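Local coordinates for protein lysozyme C (PDB 5XUW) that hydrolyses the beta-1,4 linkages between N-acetylmuramic acid and N-acetylglucosamine in bacterial peptidoglycan and carries one bound calcium ion, at residues A[9-12]-A[13-17]. Sequence-based numbering, arbitrary orientation.
Sequences AHKL and KAQEM
Leu12 and Met17 meet across a Schellman motif, the turn that ends helix 5-14, the first helix of this C-type lysozyme. Their CB atoms lie 4.0 Å apart, and both CB and CG of Met17 also pack close to the carbonyl oxygen of Leu12. That oxygen receives the 6→1 bond of the motif from Met17 N, at 3.0 Å and 158°; Gln15 N adds a weak second bond. Inside this loop Glu16 N returns to Lys13 O over 3.1 Å, the 5→2 bond. Glu16 is the C' residue, and its positive phi of 62° reverses the chain so that both amides can point back at the helix.

The preceding turn is ordinary alpha-helix: Lys13 N bonds to Ala9 O, Ala14 N to His10 O, and Gln15 N to Lys11 O.

Lys11 and Gln15, one turn apart, run obliquely past each other on the partly exposed side. Lys11 starts out opposite its own backbone N (chi1 177°), bends once at chi2 and brings its ammonium towards Gln15. Its NZ stands 3.7 Å from Gln15 NE2, two donors that are joined by one water: the water oxygen accepts from Lys11 NZ at 2.9 Å and from Gln15 NE2 at 2.7 Å.

The same ammonium forms a salt bridge with Asp89, the Lys11 side chain lying about 9 Å from the bound calcium ion. On the buried side, Leu12 and Met17 both reach Trp28 of helix 25-36, while Leu12 also touches Ile92 of helix 89-100, so the end of helix 5-14 packs against both helices. A further tie from the turn to helix 89-100 is the hydrogen bond that Lys96 NZ gives to Gln15 O.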
ATOM      1  N   ALA A   9      -2.696  -3.199  11.234  1.00 13.87           N
ATOM      2  CA  ALA A   9      -1.542  -2.729  12.020  1.00 13.90           C
ATOM      3  C   ALA A   9      -0.700  -3.896  12.558  1.00 14.24           C
ATOM      4  O   ALA A   9       0.524  -3.923  12.427  1.00 14.00           O
ATOM      5  CB  ALA A   9      -2.015  -1.850  13.159  1.00 13.80           C
ATOM      6  N   HIS A  10      -1.372  -4.895  13.114  1.00 15.26           N
ATOM      7  CA  HIS A  10      -0.671  -6.058  13.659  1.00 16.33           C
ATOM      8  C   HIS A  10      -0.027  -6.956  12.597  1.00 16.18           C
ATOM      9  O   HIS A  10       1.082  -7.448  12.800  1.00 15.74           O
ATOM     10  CB  HIS A  10      -1.586  -6.824  14.607  1.00 17.67           C
ATOM     11  CG  HIS A  10      -1.682  -6.163  15.938  1.00 19.92           C
ATOM     12  ND1 HIS A  10      -0.745  -6.367  16.925  1.00 21.30           N
ATOM     13  CD2 HIS A  10      -2.523  -5.214  16.406  1.00 20.45           C
ATOM     14  CE1 HIS A  10      -1.040  -5.617  17.968  1.00 22.03           C
ATOM     15  NE2 HIS A  10      -2.118  -4.908  17.681  1.00 21.58           N
ATOM     16  N   LYS A  11      -0.708  -7.138  11.471  1.00 16.06           N
ATOM     17  CA  LYS A  11      -0.139  -7.843  10.320  1.00 16.42           C
ATOM     18  C   LYS A  11       1.135  -7.142   9.823  1.00 16.17           C
ATOM     19  O   LYS A  11       2.186  -7.766   9.681  1.00 15.99           O
ATOM     20  CB  LYS A  11      -1.183  -7.924   9.208  1.00 17.41           C
ATOM     21  CG  LYS A  11      -0.724  -8.561   7.904  1.00 18.02           C
ATOM     22  CD  LYS A  11      -0.144  -9.952   8.085  1.00 18.83           C
ATOM     23  CE  LYS A  11       0.185 -10.574   6.734  1.00 19.87           C
ATOM     24  NZ  LYS A  11       0.822 -11.915   6.858  1.00 20.38           N
ATOM     25  N   LEU A  12       1.030  -5.843   9.565  1.00 16.04           N
ATOM     26  CA  LEU A  12       2.177  -5.063   9.101  1.00 16.54           C
ATOM     27  C   LEU A  12       3.312  -5.065  10.123  1.00 16.87           C
ATOM     28  O   LEU A  12       4.482  -5.174   9.747  1.00 16.97           O
ATOM     29  CB  LEU A  12       1.757  -3.637   8.740  1.00 16.34           C
ATOM     30  CG  LEU A  12       0.743  -3.474   7.599  1.00 16.52           C
ATOM     31  CD1 LEU A  12       0.622  -2.007   7.225  1.00 16.60           C
ATOM     32  CD2 LEU A  12       1.066  -4.302   6.361  1.00 17.22           C
ATOM     33  N   LYS A  13       2.976  -4.975  11.406  1.00 17.99           N
ATOM     34  CA  LYS A  13       3.990  -5.079  12.466  1.00 19.48           C
ATOM     35  C   LYS A  13       4.744  -6.410  12.387  1.00 19.87           C
ATOM     36  O   LYS A  13       5.973  -6.446  12.513  1.00 19.45           O
ATOM     37  CB  LYS A  13       3.366  -4.923  13.857  1.00 21.24           C
ATOM     38  CG  LYS A  13       4.389  -4.972  14.995  1.00 23.12           C
ATOM     39  CD  LYS A  13       3.803  -4.572  16.337  1.00 25.54           C
ATOM     40  CE  LYS A  13       4.767  -4.858  17.487  1.00 27.90           C
ATOM     41  NZ  LYS A  13       6.091  -4.202  17.291  1.00 29.48           N
ATOM     42  N   ALA A  14       4.002  -7.489  12.176  1.00 19.92           N
ATOM     43  CA  ALA A  14       4.592  -8.829  12.088  1.00 21.58           C
ATOM     44  C   ALA A  14       5.497  -8.990  10.867  1.00 22.42           C
ATOM     45  O   ALA A  14       6.438  -9.790  10.897  1.00 22.73           O
ATOM     46  CB  ALA A  14       3.500  -9.887  12.075  1.00 21.45           C
ATOM     47  N   GLN A  15       5.206  -8.249   9.794  1.00 23.20           N
ATOM     48  CA  GLN A  15       6.046  -8.224   8.587  1.00 24.33           C
ATOM     49  C   GLN A  15       7.087  -7.086   8.604  1.00 23.97           C
ATOM     50  O   GLN A  15       7.511  -6.629   7.548  1.00 24.33           O
ATOM     51  CB  GLN A  15       5.167  -8.110   7.334  1.00 25.61           C
ATOM     52  CG  GLN A  15       4.143  -9.224   7.164  1.00 27.19           C
ATOM     53  CD  GLN A  15       4.775 -10.569   6.881  1.00 29.52           C
ATOM     54  OE1 GLN A  15       5.602 -10.711   5.979  1.00 33.43           O
ATOM     55  NE2 GLN A  15       4.384 -11.566   7.646  1.00 30.44           N
ATOM     56  N   GLU A  16       7.471  -6.620   9.794  1.00 24.46           N
ATOM     57  CA  GLU A  16       8.583  -5.680   9.988  1.00 25.15           C
ATOM     58  C   GLU A  16       8.400  -4.314   9.315  1.00 24.23           C
ATOM     59  O   GLU A  16       9.378  -3.681   8.911  1.00 25.82           O
ATOM     60  CB  GLU A  16       9.917  -6.336   9.590  1.00 28.08           C
ATOM     61  CG  GLU A  16      10.251  -7.546  10.449  1.00 31.26           C
ATOM     62  CD  GLU A  16      11.613  -8.148  10.156  1.00 34.71           C
ATOM     63  OE1 GLU A  16      12.057  -8.980  10.973  1.00 39.41           O
ATOM     64  OE2 GLU A  16      12.240  -7.803   9.127  1.00 37.75           O
ATOM     65  N   MET A  17       7.156  -3.842   9.223  1.00 21.48           N
ATOM     66  CA  MET A  17       6.887  -2.559   8.560  1.00 21.19           C
ATOM     67  C   MET A  17       7.074  -1.338   9.440  1.00 20.07           C
ATOM     68  O   MET A  17       7.190  -0.226   8.909  1.00 19.55           O
ATOM     69  CB  MET A  17       5.487  -2.526   7.954  1.00 21.79           C
ATOM     70  CG  MET A  17       5.323  -3.473   6.778  1.00 23.67           C
ATOM     71  SD  MET A  17       6.330  -2.946   5.384  1.00 27.74           S
ATOM     72  CE  MET A  17       5.176  -1.931   4.474  1.00 27.88           C
TER
HETATM   73  O   HOH W   1       2.323 -11.933   9.281  1.00 35.44           O